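Local coordinates for protein heavy metal cation tricomponent efflux pump ZneA(CzcA-like) (Cupriavidus metallidurans, PDB 4K0J) that probably exports zinc ions from the bacterial cell in exchange for protons, as the inner-membrane RND pump of a tripartite heavy-metal efflux system, at residues T337-V348 / T966-L977; V403-R412 / D424-V432. All coordinates share one frame; numbering follows the deposited sequence.

Contact 1 of 2, residues T337-V348 / T966-L977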
loop_
_atom_site.group_PDB
_atom_site.type_symbol
_atom_site.label_atom_id
_atom_site.label_comp_id
_atom_site.label_asym_id
_atom_site.label_seq_id
_atom_site.Cartn_x
_atom_site.Cartn_y
_atom_site.Cartn_z
ATOM N N THR C 337 -39.409 1.058 14.998
ATOM C CA THR C 337 -39.675 2.257 14.202
ATOM C C THR C 337 -40.140 1.925 12.785
ATOM O O THR C 337 -41.218 2.353 12.360
ATOM C CB THR C 337 -38.442 3.176 14.116
ATOM O OG1 THR C 337 -38.174 3.744 15.404
ATOM C CG2 THR C 337 -38.685 4.297 13.120
ATOM N N LEU C 338 -39.329 1.162 12.060
ATOM C CA LEU C 338 -39.659 0.793 10.686
ATOM C C LEU C 338 -40.955 -0.016 10.594
ATOM O O LEU C 338 -41.732 0.157 9.654
ATOM C CB LEU C 338 -38.503 0.034 10.029
ATOM C CG LEU C 338 -37.150 0.749 10.013
ATOM C CD1 LEU C 338 -36.148 -0.028 9.175
ATOM C CD2 LEU C 338 -37.284 2.182 9.515
ATOM N N MET C 339 -41.190 -0.893 11.569
ATOM C CA MET C 339 -42.443 -1.642 11.611
ATOM C C MET C 339 -43.661 -0.727 11.782
ATOM O O MET C 339 -44.632 -0.823 11.019
ATOM C CB MET C 339 -42.419 -2.700 12.715
ATOM C CG MET C 339 -41.671 -3.970 12.345
ATOM S SD MET C 339 -41.986 -5.309 13.510
ATOM C CE MET C 339 -43.761 -5.507 13.341
ATOM N N GLU C 340 -43.607 0.156 12.778
ATOM C CA GLU C 340 -44.708 1.084 13.029
ATOM C C GLU C 340 -44.975 1.989 11.826
ATOM O O GLU C 340 -46.130 2.213 11.450
ATOM C CB GLU C 340 -44.440 1.924 14.280
ATOM C CG GLU C 340 -44.444 1.130 15.578
ATOM C CD GLU C 340 -44.108 1.981 16.790
ATOM O OE1 GLU C 340 -44.370 3.202 16.753
ATOM O OE2 GLU C 340 -43.578 1.429 17.777
ATOM N N GLY C 341 -43.904 2.499 11.222
ATOM C CA GLY C 341 -44.025 3.322 10.031
ATOM C C GLY C 341 -44.683 2.559 8.900
ATOM O O GLY C 341 -45.575 3.073 8.223
ATOM N N MET C 342 -44.238 1.320 8.709
ATOM C CA MET C 342 -44.804 0.429 7.703
ATOM C C MET C 342 -46.317 0.284 7.874
ATOM O O MET C 342 -47.097 0.628 6.976
ATOM C CB MET C 342 -44.134 -0.942 7.801
ATOM C CG MET C 342 -44.519 -1.919 6.710
ATOM S SD MET C 342 -43.929 -1.399 5.094
ATOM C CE MET C 342 -44.236 -2.880 4.131
ATOM N N PHE C 343 -46.726 -0.215 9.038
ATOM C CA PHE C 343 -48.142 -0.458 9.305
ATOM C C PHE C 343 -48.991 0.809 9.244
ATOM O O PHE C 343 -50.159 0.756 8.866
ATOM C CB PHE C 343 -48.330 -1.168 10.648
ATOM C CG PHE C 343 -48.103 -2.652 10.581
ATOM C CD1 PHE C 343 -46.819 -3.169 10.501
ATOM C CD2 PHE C 343 -49.173 -3.532 10.599
ATOM C CE1 PHE C 343 -46.607 -4.534 10.437
ATOM C CE2 PHE C 343 -48.967 -4.898 10.537
ATOM C CZ PHE C 343 -47.682 -5.399 10.457
ATOM N N LEU C 344 -48.408 1.946 9.614
ATOM C CA LEU C 344 -49.126 3.213 9.517
ATOM C C LEU C 344 -49.339 3.633 8.063
ATOM O O LEU C 344 -50.429 4.070 7.692
ATOM C CB LEU C 344 -48.407 4.314 10.297
ATOM C CG LEU C 344 -48.618 4.280 11.812
ATOM C CD1 LEU C 344 -47.673 5.243 12.509
ATOM C CD2 LEU C 344 -50.067 4.601 12.154
ATOM N N VAL C 345 -48.298 3.499 7.245
ATOM C CA VAL C 345 -48.405 3.835 5.828
ATOM C C VAL C 345 -49.440 2.946 5.142
ATOM O O VAL C 345 -50.281 3.430 4.379
ATOM C CB VAL C 345 -47.044 3.728 5.103
ATOM C CG1 VAL C 345 -47.226 3.828 3.597
ATOM C CG2 VAL C 345 -46.096 4.810 5.597
ATOM N N SER C 346 -49.393 1.648 5.435
ATOM C CA SER C 346 -50.384 0.722 4.891
ATOM C C SER C 346 -51.784 1.033 5.411
ATOM O O SER C 346 -52.771 0.846 4.700
ATOM C CB SER C 346 -50.014 -0.727 5.200
ATOM O OG SER C 346 -48.922 -1.144 4.403
ATOM N N LEU C 347 -51.868 1.505 6.651
ATOM C CA LEU C 347 -53.142 1.947 7.208
ATOM C C LEU C 347 -53.689 3.106 6.384
ATOM O O LEU C 347 -54.889 3.168 6.105
ATOM C CB LEU C 347 -52.981 2.366 8.670
ATOM C CG LEU C 347 -53.720 1.523 9.710
ATOM C CD1 LEU C 347 -55.220 1.577 9.469
ATOM C CD2 LEU C 347 -53.217 0.086 9.697
ATOM N N VAL C 348 -52.802 4.016 5.988
ATOM C CA VAL C 348 -53.192 5.142 5.147
ATOM C C VAL C 348 -53.675 4.683 3.771
ATOM O O VAL C 348 -54.721 5.131 3.298
ATOM C CB VAL C 348 -52.047 6.148 4.958
ATOM C CG1 VAL C 348 -52.505 7.299 4.077
ATOM C CG2 VAL C 348 -51.574 6.666 6.296
ATOM N N THR C 966 -49.744 12.451 3.372
ATOM C CA THR C 966 -50.077 11.692 4.569
ATOM C C THR C 966 -49.103 10.544 4.799
ATOM O O THR C 966 -48.527 10.422 5.880
ATOM C CB THR C 966 -51.506 11.146 4.524
ATOM O OG1 THR C 966 -52.429 12.239 4.427
ATOM C CG2 THR C 966 -51.802 10.355 5.784
ATOM N N VAL C 967 -48.920 9.701 3.786
ATOM C CA VAL C 967 -47.993 8.579 3.923
ATOM C C VAL C 967 -46.577 9.065 4.220
ATOM O O VAL C 967 -45.867 8.473 5.035
ATOM C CB VAL C 967 -47.983 7.662 2.685
ATOM C CG1 VAL C 967 -49.234 6.809 2.649
ATOM C CG2 VAL C 967 -47.850 8.478 1.414
ATOM N N ALA C 968 -46.175 10.154 3.573
ATOM C CA ALA C 968 -44.841 10.692 3.795
ATOM C C ALA C 968 -44.722 11.325 5.179
ATOM O O ALA C 968 -43.621 11.570 5.660
ATOM C CB ALA C 968 -44.481 11.693 2.711
ATOM N N ALA C 969 -45.858 11.577 5.823
ATOM C CA ALA C 969 -45.859 12.246 7.118
ATOM C C ALA C 969 -46.281 11.328 8.257
ATOM O O ALA C 969 -46.394 11.768 9.399
ATOM C CB ALA C 969 -46.747 13.477 7.080
ATOM N N LEU C 970 -46.517 10.058 7.948
ATOM C CA LEU C 970 -46.854 9.082 8.983
ATOM C C LEU C 970 -45.784 8.009 9.099
ATOM O O LEU C 970 -45.766 7.240 10.060
ATOM C CB LEU C 970 -48.223 8.443 8.733
ATOM C CG LEU C 970 -49.440 9.332 8.985
ATOM C CD1 LEU C 970 -50.675 8.483 9.216
ATOM C CD2 LEU C 970 -49.205 10.266 10.159
ATOM N N GLY C 971 -44.892 7.962 8.118
ATOM C CA GLY C 971 -43.779 7.036 8.161
ATOM C C GLY C 971 -42.731 7.498 9.153
ATOM O O GLY C 971 -41.923 6.706 9.634
ATOM N N LEU C 972 -42.753 8.789 9.471
ATOM C CA LEU C 972 -41.739 9.372 10.340
ATOM C C LEU C 972 -42.253 9.675 11.743
ATOM O O LEU C 972 -41.476 10.032 12.632
ATOM C CB LEU C 972 -41.141 10.619 9.692
ATOM C CG LEU C 972 -40.348 10.278 8.433
ATOM C CD1 LEU C 972 -39.716 11.510 7.829
ATOM C CD2 LEU C 972 -39.289 9.234 8.755
ATOM N N ILE C 973 -43.559 9.534 11.937
ATOM C CA ILE C 973 -44.137 9.625 13.277
ATOM C C ILE C 973 -43.529 8.618 14.270
ATOM O O ILE C 973 -43.180 9.000 15.389
ATOM C CB ILE C 973 -45.685 9.535 13.261
ATOM C CG1 ILE C 973 -46.288 10.900 12.923
ATOM C CG2 ILE C 973 -46.216 9.045 14.601
ATOM C CD1 ILE C 973 -47.748 11.044 13.303
ATOM N N PRO C 974 -43.385 7.338 13.871
ATOM C CA PRO C 974 -42.729 6.431 14.819
ATOM C C PRO C 974 -41.261 6.790 15.030
ATOM O O PRO C 974 -40.717 6.546 16.105
ATOM C CB PRO C 974 -42.844 5.068 14.132
ATOM C CG PRO C 974 -42.976 5.385 12.696
ATOM C CD PRO C 974 -43.805 6.624 12.652
ATOM N N ALA C 975 -40.633 7.371 14.014
ATOM C CA ALA C 975 -39.246 7.799 14.125
ATOM C C ALA C 975 -39.140 9.027 15.021
ATOM O O ALA C 975 -38.051 9.387 15.474
ATOM C CB ALA C 975 -38.663 8.084 12.751
ATOM N N ALA C 976 -40.279 9.664 15.274
ATOM C CA ALA C 976 -40.337 10.788 16.197
ATOM C C ALA C 976 -40.495 10.308 17.638
ATOM O O ALA C 976 -40.776 11.103 18.536
ATOM C CB ALA C 976 -41.467 11.727 15.820
ATOM N N LEU C 977 -40.321 9.004 17.848
ATOM C CA LEU C 977 -40.305 8.426 19.191
ATOM C C LEU C 977 -38.879 8.342 19.723
ATOM O O LEU C 977 -37.936 8.125 18.966
ATOM C CB LEU C 977 -40.945 7.036 19.207
ATOM C CG LEU C 977 -42.472 6.939 19.229
ATOM C CD1 LEU C 977 -42.913 5.485 19.140
ATOM C CD2 LEU C 977 -43.038 7.595 20.483
#
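Gly-341 and Gly-971 bring the two backbones together, their CA atoms 4.2 Å apart, on segments that run nearly antiparallel: the axes of helix 337-348 and helix 966-970 meet at 160° with a closest approach of 8.8 Å. Around Gly-971 to Pro-974 the second segment is less regular, with residues 973-975 helical in phi/psi but without the regular bonds, yet it still follows the helix, so the pairing carries on from Val-345 opposite Val-967 to Thr-337 opposite Pro-974. Pro-974 lays its ring against a helical turn of the other segment: CG sits 3.4 Å from Gly-341 N and also close to Thr-337 O, two atoms already hydrogen-bonded to each other within the helix. The CB of the same ring meets Glu-340 CB, the two side chains sliding past each other in opposite directions, and its CD lies 4.1 Å from Leu-344 CD1. Thr-337 uses its methyl here, CG2 resting 3.7 Å from Ala-975 CA, because chi1 of -68° turns OG1 back beside its own backbone N, where it bonds to Thr-333 O.

These are two of the predicted transmembrane helices of the RND permease fold; between these two segments the contact is van der Waals in kind, mostly between apolar groups. At the other end Val-348 works with both branches. CG1 touches both Thr-966 CG2 and Val-967 CG1, while CG2 reaches Leu-970 CD1 at 3.6 Å. Val-345 crosses Val-967 at about a right angle, CG1 to CG1 at 3.7 Å, and its other methyl packs by Val-967 O. Behind this layer Val-967 also touches Asp-399 and Ile-402, and Ala-968 touches Asp-393 and Asp-399. Back at the Pro-974 end, Leu-977 crosses Glu-340 at about a right angle, CD1 by OE1.

Contact 2 of 2, residues V403-R412 / D424-V432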
loop_
_atom_site.group_PDB
_atom_site.type_symbol
_atom_site.label_atom_id
_atom_site.label_comp_id
_atom_site.label_asym_id
_atom_site.label_seq_id
_atom_site.Cartn_x
_atom_site.Cartn_y
_atom_site.Cartn_z
ATOM N N VAL C 403 -49.556 7.828 -6.730
ATOM C CA VAL C 403 -50.163 8.820 -7.611
ATOM C C VAL C 403 -50.735 8.150 -8.854
ATOM O O VAL C 403 -51.781 8.553 -9.366
ATOM C CB VAL C 403 -49.152 9.895 -8.038
ATOM C CG1 VAL C 403 -48.871 10.843 -6.883
ATOM C CG2 VAL C 403 -47.872 9.247 -8.528
ATOM N N VAL C 404 -50.037 7.121 -9.325
ATOM C CA VAL C 404 -50.473 6.337 -10.469
ATOM C C VAL C 404 -51.761 5.602 -10.125
ATOM O O VAL C 404 -52.761 5.698 -10.840
ATOM C CB VAL C 404 -49.403 5.307 -10.860
ATOM C CG1 VAL C 404 -49.814 4.570 -12.120
ATOM C CG2 VAL C 404 -48.054 5.990 -11.041
ATOM N N MET C 405 -51.723 4.878 -9.011
ATOM C CA MET C 405 -52.879 4.147 -8.505
ATOM C C MET C 405 -54.078 5.064 -8.288
ATOM O O MET C 405 -55.217 4.682 -8.565
ATOM C CB MET C 405 -52.518 3.441 -7.197
ATOM C CG MET C 405 -53.685 2.753 -6.525
ATOM S SD MET C 405 -54.440 1.504 -7.578
ATOM C CE MET C 405 -53.088 0.340 -7.742
ATOM N N GLU C 406 -53.823 6.271 -7.792
ATOM C CA GLU C 406 -54.887 7.248 -7.589
ATOM C C GLU C 406 -55.441 7.677 -8.939
ATOM O O GLU C 406 -56.649 7.846 -9.098
ATOM C CB GLU C 406 -54.370 8.467 -6.817
ATOM C CG GLU C 406 -55.439 9.227 -6.030
ATOM C CD GLU C 406 -56.362 10.055 -6.910
ATOM O OE1 GLU C 406 -55.942 10.455 -8.015
ATOM O OE2 GLU C 406 -57.513 10.310 -6.494
ATOM N N ASN C 407 -54.552 7.842 -9.912
ATOM C CA ASN C 407 -54.953 8.287 -11.242
ATOM C C ASN C 407 -55.666 7.196 -12.039
ATOM O O ASN C 407 -56.279 7.469 -13.069
ATOM C CB ASN C 407 -53.741 8.803 -12.020
ATOM C CG ASN C 407 -54.115 9.833 -13.069
ATOM O OD1 ASN C 407 -55.011 10.651 -12.861
ATOM N ND2 ASN C 407 -53.427 9.797 -14.205
ATOM N N ILE C 408 -55.582 5.958 -11.560
ATOM C CA ILE C 408 -56.225 4.838 -12.241
ATOM C C ILE C 408 -57.539 4.416 -11.578
ATOM O O ILE C 408 -58.550 4.226 -12.251
ATOM C CB ILE C 408 -55.282 3.616 -12.342
ATOM C CG1 ILE C 408 -54.168 3.887 -13.356
ATOM C CG2 ILE C 408 -56.055 2.367 -12.736
ATOM C CD1 ILE C 408 -53.350 2.662 -13.700
ATOM N N LEU C 409 -57.524 4.281 -10.258
ATOM C CA LEU C 409 -58.681 3.755 -9.538
ATOM C C LEU C 409 -59.732 4.824 -9.234
ATOM O O LEU C 409 -60.763 4.534 -8.624
ATOM C CB LEU C 409 -58.237 3.052 -8.250
ATOM C CG LEU C 409 -58.807 1.648 -8.011
ATOM C CD1 LEU C 409 -58.517 0.742 -9.198
ATOM C CD2 LEU C 409 -58.251 1.045 -6.729
ATOM N N ARG C 410 -59.478 6.055 -9.665
ATOM C CA ARG C 410 -60.421 7.147 -9.438
ATOM C C ARG C 410 -60.635 7.983 -10.693
ATOM O O ARG C 410 -61.750 8.071 -11.208
ATOM C CB ARG C 410 -59.952 8.035 -8.283
ATOM C CG ARG C 410 -60.127 7.404 -6.912
ATOM C CD ARG C 410 -61.595 7.120 -6.630
ATOM N NE ARG C 410 -61.779 6.291 -5.442
ATOM C CZ ARG C 410 -61.937 6.767 -4.211
ATOM N NH1 ARG C 410 -61.932 8.075 -3.997
ATOM N NH2 ARG C 410 -62.099 5.933 -3.193
ATOM N N ARG C 411 -59.560 8.596 -11.176
ATOM C CA ARG C 411 -59.615 9.446 -12.359
ATOM C C ARG C 411 -60.130 8.691 -13.587
ATOM O O ARG C 411 -60.958 9.201 -14.345
ATOM C CB ARG C 411 -58.232 10.038 -12.643
ATOM C CG ARG C 411 -58.114 10.758 -13.976
ATOM C CD ARG C 411 -58.990 11.998 -14.021
ATOM N NE ARG C 411 -59.065 12.556 -15.366
ATOM C CZ ARG C 411 -59.962 12.189 -16.276
ATOM N NH1 ARG C 411 -60.864 11.261 -15.984
ATOM N NH2 ARG C 411 -59.957 12.749 -17.478
ATOM N N ARG C 412 -59.639 7.470 -13.766
ATOM C CA ARG C 412 -60.006 6.655 -14.916
ATOM C C ARG C 412 -61.461 6.212 -14.840
ATOM O O ARG C 412 -62.145 6.129 -15.859
ATOM C CB ARG C 412 -59.087 5.438 -15.012
ATOM C CG ARG C 412 -59.316 4.569 -16.230
ATOM C CD ARG C 412 -58.951 5.305 -17.505
ATOM N NE ARG C 412 -59.190 4.484 -18.687
ATOM C CZ ARG C 412 -60.363 4.395 -19.307
ATOM N NH1 ARG C 412 -61.407 5.078 -18.854
ATOM N NH2 ARG C 412 -60.495 3.623 -20.378
ATOM N N ASP C 424 -57.198 -0.443 -21.045
ATOM C CA ASP C 424 -55.833 0.008 -21.285
ATOM C C ASP C 424 -55.270 0.721 -20.065
ATOM O O ASP C 424 -55.610 1.871 -19.784
ATOM C CB ASP C 424 -55.767 0.914 -22.516
ATOM C CG ASP C 424 -56.795 2.027 -22.477
ATOM O OD1 ASP C 424 -57.831 1.859 -21.802
ATOM O OD2 ASP C 424 -56.566 3.070 -23.125
ATOM N N ILE C 425 -54.406 0.020 -19.340
ATOM C CA ILE C 425 -53.809 0.562 -18.130
ATOM C C ILE C 425 -52.882 1.731 -18.446
ATOM O O ILE C 425 -53.078 2.837 -17.942
ATOM C CB ILE C 425 -53.031 -0.513 -17.336
ATOM C CG1 ILE C 425 -53.992 -1.491 -16.651
ATOM C CG2 ILE C 425 -52.153 0.141 -16.288
ATOM C CD1 ILE C 425 -54.440 -2.644 -17.518
ATOM N N MET C 426 -51.889 1.494 -19.298
ATOM C CA MET C 426 -50.844 2.490 -19.533
ATOM C C MET C 426 -51.262 3.664 -20.422
ATOM O O MET C 426 -50.425 4.298 -21.066
ATOM C CB MET C 426 -49.560 1.838 -20.060
ATOM C CG MET C 426 -49.689 1.164 -21.408
ATOM S SD MET C 426 -48.072 0.837 -22.138
ATOM C CE MET C 426 -47.487 2.502 -22.443
ATOM N N GLN C 427 -52.558 3.952 -20.448
ATOM C CA GLN C 427 -53.051 5.178 -21.055
ATOM C C GLN C 427 -53.172 6.222 -19.955
ATOM O O GLN C 427 -53.039 7.423 -20.196
ATOM C CB GLN C 427 -54.406 4.942 -21.728
ATOM C CG GLN C 427 -55.152 6.210 -22.130
ATOM C CD GLN C 427 -54.365 7.082 -23.088
ATOM O OE1 GLN C 427 -53.677 6.584 -23.978
ATOM N NE2 GLN C 427 -54.461 8.395 -22.907
ATOM N N SER C 428 -53.402 5.744 -18.738
ATOM C CA SER C 428 -53.569 6.614 -17.580
ATOM C C SER C 428 -52.237 6.892 -16.891
ATOM O O SER C 428 -52.069 7.929 -16.247
ATOM C CB SER C 428 -54.550 5.987 -16.590
ATOM O OG SER C 428 -55.738 5.582 -17.249
ATOM N N VAL C 429 -51.292 5.966 -17.033
ATOM C CA VAL C 429 -49.988 6.094 -16.393
ATOM C C VAL C 429 -49.110 7.099 -17.127
ATOM O O VAL C 429 -48.058 7.494 -16.632
ATOM C CB VAL C 429 -49.247 4.742 -16.313
ATOM C CG1 VAL C 429 -50.227 3.616 -16.019
ATOM C CG2 VAL C 429 -48.482 4.467 -17.601
ATOM N N LEU C 430 -49.553 7.506 -18.313
ATOM C CA LEU C 430 -48.813 8.461 -19.127
ATOM C C LEU C 430 -49.159 9.899 -18.755
ATOM O O LEU C 430 -48.368 10.817 -18.982
ATOM C CB LEU C 430 -49.088 8.217 -20.614
ATOM C CG LEU C 430 -48.036 7.434 -21.404
ATOM C CD1 LEU C 430 -47.680 6.129 -20.715
ATOM C CD2 LEU C 430 -48.528 7.173 -22.820
ATOM N N GLN C 431 -50.344 10.089 -18.181
ATOM C CA GLN C 431 -50.808 11.415 -17.788
ATOM C C GLN C 431 -49.932 12.006 -16.690
ATOM O O GLN C 431 -49.523 13.163 -16.758
ATOM C CB GLN C 431 -52.258 11.355 -17.301
ATOM C CG GLN C 431 -53.250 10.817 -18.320
ATOM C CD GLN C 431 -54.674 10.799 -17.790
ATOM O OE1 GLN C 431 -54.963 11.364 -16.735
ATOM N NE2 GLN C 431 -55.571 10.145 -18.522
ATOM N N VAL C 432 -49.649 11.197 -15.676
ATOM C CA VAL C 432 -48.894 11.655 -14.521
ATOM C C VAL C 432 -47.458 11.116 -14.574
ATOM O O VAL C 432 -46.721 11.151 -13.588
ATOM C CB VAL C 432 -49.616 11.252 -13.210
ATOM C CG1 VAL C 432 -49.425 9.766 -12.917
ATOM C CG2 VAL C 432 -49.166 12.123 -12.043
#
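Asn-407 carries the polar part of the contact between 403-412 and 424-432, giving its ND2 to two acceptors. One is Ser-428 O at 3.1 Å, the other Gln-431 OE1 at 3.3 Å, and both bonds are weak. The two amide planes stand 78° apart, so the groups cross rather than lie flat on one another. With CG swung away from the backbone N (chi1 -153°), the Asn-407 amide projects off the helix toward the loop, while Gln-431 comes to it on an extended chain.

The charged contact lies toward the surface. Arg-412, its chain bent at chi2, brings NH2 to Asp-424 OD1 in a long, weak salt bridge of 3.5 Å. The N-H points almost straight at the oxygen (174°), which lies at the guanidinium edge and in its plane, whereas the carboxylate is turned nearly perpendicular to that plane. On the way the arginine passes Ser-428, its CD beside OG.

Here two predicted transmembrane helices of the RND permease are linked by a loop, part of which is not modelled, at what is, in this family, the cytoplasmic end; the first contains a wider pi-type turn at 407-411.

Apolar contacts complete the interface. Ile-408 spreads over the loop, CD1 reaching Ile-425 CG2 at 3.8 Å and Val-429 CG1 at 4.0 Å. Val-404 shares that same valine methyl through its own CG1, and its CG2 looks toward Val-432 CG1 at 4.4 Å. Helix 6-10 borders the loop side, with Phe-10 on Ile-425 and Val-6 on Val-429.

Overall arrangement
From the N terminus, the chain first reaches 337-348 on the long helix 323-353, then continues through helices 356-363 and 365-379 to helix 399-411. There contact 2 closes a short loop, in which 414-422 is not modelled, tying helix 399-411 to the loop before helix 433-447. Contact 1 is closed only by 966-977, more than 600 residues after its first segment, so contact 2 is nested inside that large loop. Contact 1 thus ties helix 323-353, early in the chain, to helix 958-970 near its C-terminal end. The centres of the two contacts are 25 Å apart and the nearest atoms about 8 Å.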